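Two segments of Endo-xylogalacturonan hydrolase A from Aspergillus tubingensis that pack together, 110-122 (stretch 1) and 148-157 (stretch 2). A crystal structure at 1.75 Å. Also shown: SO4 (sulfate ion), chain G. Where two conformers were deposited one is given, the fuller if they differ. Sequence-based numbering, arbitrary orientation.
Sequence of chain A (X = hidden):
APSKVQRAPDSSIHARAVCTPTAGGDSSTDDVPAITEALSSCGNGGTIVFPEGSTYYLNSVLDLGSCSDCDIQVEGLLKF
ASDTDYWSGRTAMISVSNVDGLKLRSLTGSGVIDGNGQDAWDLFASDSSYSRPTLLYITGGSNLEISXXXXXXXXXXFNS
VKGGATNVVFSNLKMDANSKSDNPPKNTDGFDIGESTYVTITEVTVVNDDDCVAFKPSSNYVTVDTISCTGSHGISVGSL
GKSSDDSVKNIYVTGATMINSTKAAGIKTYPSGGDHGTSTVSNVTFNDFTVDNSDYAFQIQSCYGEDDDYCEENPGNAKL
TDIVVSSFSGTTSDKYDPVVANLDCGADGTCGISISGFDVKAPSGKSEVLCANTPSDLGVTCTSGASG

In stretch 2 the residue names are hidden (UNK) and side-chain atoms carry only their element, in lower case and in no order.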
# COMPACT_ATOMS: atom_id res chain seq x y z
N SER A 110 17.93 11.76 7.42
CA SER A 110 18.69 11.80 6.18
C SER A 110 18.76 10.44 5.49
O SER A 110 19.22 10.35 4.35
CB SER A 110 20.11 12.34 6.42
OG SER A 110 20.04 13.61 7.04
N GLY A 111 18.32 9.39 6.19
CA GLY A 111 18.42 8.02 5.64
C GLY A 111 17.55 7.79 4.42
O GLY A 111 16.38 8.19 4.39
N VAL A 112 18.10 7.12 3.42
CA VAL A 112 17.37 6.84 2.19
C VAL A 112 17.60 5.38 1.79
O VAL A 112 18.75 4.91 1.80
CB VAL A 112 17.85 7.76 1.03
CG1 VAL A 112 17.14 7.39 -0.27
CG2 VAL A 112 17.60 9.23 1.36
N ILE A 113 16.52 4.67 1.47
CA ILE A 113 16.62 3.33 0.90
C ILE A 113 16.18 3.50 -0.55
O ILE A 113 15.03 3.84 -0.82
CB ILE A 113 15.72 2.30 1.63
CG1 ILE A 113 16.09 2.24 3.12
CG2 ILE A 113 15.84 0.91 0.98
CD1 ILE A 113 15.08 1.47 3.98
N ASP A 114 17.11 3.28 -1.47
CA ASP A 114 16.88 3.50 -2.89
C ASP A 114 16.72 2.14 -3.57
O ASP A 114 17.71 1.42 -3.73
CB ASP A 114 18.08 4.28 -3.49
CG ASP A 114 17.90 4.64 -4.97
OD1 ASP A 114 16.93 4.21 -5.61
OD2 ASP A 114 18.77 5.38 -5.50
N GLY A 115 15.50 1.80 -3.99
CA GLY A 115 15.23 0.55 -4.70
C GLY A 115 15.72 0.47 -6.13
O GLY A 115 15.72 -0.61 -6.72
N ASN A 116 16.14 1.61 -6.69
CA ASN A 116 16.77 1.68 -8.01
C ASN A 116 15.88 1.01 -9.06
O ASN A 116 16.35 0.20 -9.87
CB ASN A 116 18.16 1.02 -7.94
CG ASN A 116 19.10 1.48 -9.05
OD1 ASN A 116 18.76 2.32 -9.89
ND2 ASN A 116 20.32 0.92 -9.04
N GLY A 117 14.61 1.39 -9.05
CA GLY A 117 13.58 0.65 -9.77
C GLY A 117 13.44 0.92 -11.26
O GLY A 117 12.67 0.25 -11.92
N GLN A 118 14.17 1.90 -11.79
CA GLN A 118 13.92 2.33 -13.18
C GLN A 118 14.00 1.16 -14.17
O GLN A 118 13.13 1.00 -15.02
CB GLN A 118 14.92 3.42 -13.63
CG GLN A 118 14.58 3.99 -15.00
CD GLN A 118 13.30 4.83 -14.99
OE1 GLN A 118 13.14 5.74 -14.17
NE2 GLN A 118 12.38 4.53 -15.91
N ASP A 119 15.07 0.38 -14.07
CA ASP A 119 15.25 -0.72 -15.02
C ASP A 119 14.09 -1.71 -14.94
O ASP A 119 13.63 -2.20 -15.97
CB ASP A 119 16.58 -1.44 -14.78
CG ASP A 119 17.78 -0.62 -15.23
OD1 ASP A 119 17.61 0.49 -15.78
OD2 ASP A 119 18.91 -1.10 -15.00
N ALA A 120 13.64 -1.99 -13.72
CA ALA A 120 12.51 -2.90 -13.51
C ALA A 120 11.25 -2.33 -14.15
O ALA A 120 10.48 -3.06 -14.78
CB ALA A 120 12.29 -3.16 -12.03
N TRP A 121 11.02 -1.02 -14.01
CA TRP A 121 9.80 -0.45 -14.61
C TRP A 121 9.84 -0.53 -16.11
O TRP A 121 8.83 -0.78 -16.75
CB TRP A 121 9.58 1.00 -14.19
CG TRP A 121 9.58 1.21 -12.71
CD1 TRP A 121 9.16 0.33 -11.72
CD2 TRP A 121 10.02 2.42 -12.00
NE1 TRP A 121 9.32 0.89 -10.47
CE2 TRP A 121 9.82 2.15 -10.58
CE3 TRP A 121 10.55 3.65 -12.40
CZ2 TRP A 121 10.15 3.09 -9.60
CZ3 TRP A 121 10.86 4.60 -11.41
CH2 TRP A 121 10.67 4.33 -10.04
N ASP A 122 11.01 -0.30 -16.68
CA ASP A 122 11.14 -0.34 -18.14
C ASP A 122 11.03 -1.75 -18.68
O ASP A 122 10.39 -1.98 -19.71
CB ASP A 122 12.47 0.30 -18.57
CG ASP A 122 12.50 1.81 -18.31
OD1 ASP A 122 11.48 2.50 -18.44
OD2 ASP A 122 13.59 2.31 -18.03
N UNK A 148 11.07 7.56 9.90
CA UNK A 148 11.98 8.65 9.67
C UNK A 148 12.71 8.66 8.35
O UNK A 148 13.46 9.59 8.07
N UNK A 149 12.49 7.65 7.52
CA UNK A 149 13.34 7.52 6.35
C UNK A 149 12.60 7.73 5.06
O UNK A 149 11.37 7.80 5.05
c UNK A 149 14.08 6.19 6.39
c UNK A 149 14.15 3.85 7.18
c UNK A 149 12.67 4.54 5.26
c UNK A 149 13.26 4.94 6.61
N UNK A 150 13.35 7.86 3.98
CA UNK A 150 12.81 7.96 2.64
C UNK A 150 13.00 6.63 1.93
O UNK A 150 14.09 6.03 2.00
n UNK A 150 15.52 11.33 -2.36
c UNK A 150 13.56 9.04 1.88
c UNK A 150 13.16 9.17 0.42
n UNK A 150 13.54 10.35 -1.67
c UNK A 150 14.32 10.82 -2.64
n UNK A 150 13.89 10.79 -3.90
c UNK A 150 13.89 10.32 -0.26
N UNK A 151 11.95 6.18 1.25
CA UNK A 151 12.06 5.05 0.33
C UNK A 151 11.89 5.61 -1.07
O UNK A 151 10.89 6.27 -1.36
c UNK A 151 9.95 2.45 2.32
o UNK A 151 8.84 2.73 1.88
c UNK A 151 11.15 3.32 1.98
c UNK A 151 10.97 4.01 0.63
n UNK A 151 10.17 1.42 3.10
N UNK A 152 12.88 5.33 -1.92
CA UNK A 152 12.98 5.93 -3.25
C UNK A 152 12.96 4.86 -4.34
O UNK A 152 13.72 3.89 -4.26
c UNK A 152 14.62 7.29 -4.69
n UNK A 152 17.73 9.14 -5.90
c UNK A 152 14.31 6.70 -3.33
c UNK A 152 16.43 8.40 -6.02
c UNK A 152 15.98 7.98 -4.64
N UNK A 153 12.07 5.02 -5.32
CA UNK A 153 12.07 4.22 -6.55
C UNK A 153 12.13 2.70 -6.34
O UNK A 153 13.03 2.03 -6.85
n UNK A 153 14.15 6.81 -8.27
c UNK A 153 13.18 4.70 -7.50
o UNK A 153 11.92 6.71 -7.84
c UNK A 153 13.03 6.16 -7.88
N UNK A 154 11.16 2.14 -5.60
CA UNK A 154 11.09 0.68 -5.50
C UNK A 154 10.74 0.08 -6.86
O UNK A 154 9.99 0.70 -7.63
c UNK A 154 9.91 0.47 -4.55
c UNK A 154 9.02 1.66 -4.80
c UNK A 154 10.02 2.80 -4.95
N UNK A 155 11.27 -1.11 -7.18
CA UNK A 155 10.88 -1.76 -8.44
C UNK A 155 9.37 -2.04 -8.49
O UNK A 155 8.78 -2.05 -9.57
c UNK A 155 12.35 -1.81 -6.45
c UNK A 155 12.70 -2.95 -7.38
c UNK A 155 11.62 -3.11 -8.38
N UNK A 156 8.76 -2.23 -7.33
CA UNK A 156 7.36 -2.71 -7.26
C UNK A 156 6.83 -2.17 -5.91
O UNK A 156 6.97 -0.99 -5.63
c UNK A 156 6.09 -4.93 -7.79
n UNK A 156 4.95 -4.28 -7.64
c UNK A 156 7.40 -4.25 -7.33
o UNK A 156 6.13 -6.09 -8.22
N UNK A 157 6.24 -3.03 -5.08
CA UNK A 157 5.60 -2.56 -3.83
C UNK A 157 6.66 -1.99 -2.88
O UNK A 157 7.76 -2.54 -2.77
c UNK A 157 3.69 -4.17 -4.10
c UNK A 157 4.27 -3.31 -1.78
c UNK A 157 4.82 -3.72 -3.16
S SO4 G . 16.28 12.37 -5.96
O1 SO4 G . 14.82 12.52 -5.78
O2 SO4 G . 16.91 11.67 -4.81
O3 SO4 G . 16.89 13.71 -6.06
O4 SO4 G . 16.52 11.61 -7.20
O HOH W 1 16.52 5.26 -8.14
O HOH W 2 19.69 7.74 -4.53

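Position 148 carries no side-chain atoms, and its phi of 80° is a value that favours glycine: G148. Position 149 has four carbons forked at the second, the pattern of leucine. One branch end lies 4.1 Å from CD1 of I113, an apolar contact, and the residue is L149.

Position 150 has three carbons, a nitrogen, then a carbon bearing two more nitrogens, a guanidinium: R150. Its CB lies 4.1 Å from V112 CG2, while the extended chain leads away to the sulfate, where NH1 donates to O2 (2.8 Å) and NH2 to O1 (2.7 Å).

Position 151 has three carbons, the third carrying one oxygen and one nitrogen, which fits a glutamine. Its side chain shares a sheet face with I113, but its CA approaches I113 O at 3.4 Å in a CA-H...O contact. It is Q151.

Position 152 shows four carbons in a row ending in nitrogen, all chi angles near 180°: K152. Its CB lies 4.2 Å from V112 CG1. NZ forms a long salt bridge with D114 OD2 at 3.9 Å; water 2 links the same two atoms, donating to OD2 (2.7 Å) and accepting from NZ (2.8 Å). NZ also donates to sulfate O2 at 2.9 Å.

Position 153 has two carbons, the second with one oxygen and one nitrogen. Elements alone separate this amide from a carboxylate, and water 1 agrees, accepting from the nitrogen at 2.8 Å and donating to D114 OD1. N153 also places OD1 3.5 Å from W121 CH2, at the edge of the indole.

Positions 154 and 155 each have three carbons closing a ring onto the backbone nitrogen, hence P154 and P155. W121 NE1 donates a weak hydrogen bond to P154 O (2.9 Å, 130°), and P155 CB packs 3.7 Å from A120 CB.

Position 156 again has two carbons ending in an oxygen and a nitrogen, pointing away: N156. Position 157, one carbon carrying two, is V157, out of reach.

The contact begins as a parallel sheet, its strands inclined by 16°. The bonds alternate: R150 N to G111 O (3.1 Å), I113 N to R150 O, K152 N to I113 O and G115 N to K152 O (each 2.8 Å). Beyond it, G117 N makes a weak bond to N153 O (2.8 Å, 120°). An ideal CB on G115 would sit 2.8 Å from P154 CA, and one on G117 2.6 Å from N153 O, so the missing side chains permit this close approach. Together the stretches bury 717 Å².

Stretch 2 (148-157) GLRQKNPPNV
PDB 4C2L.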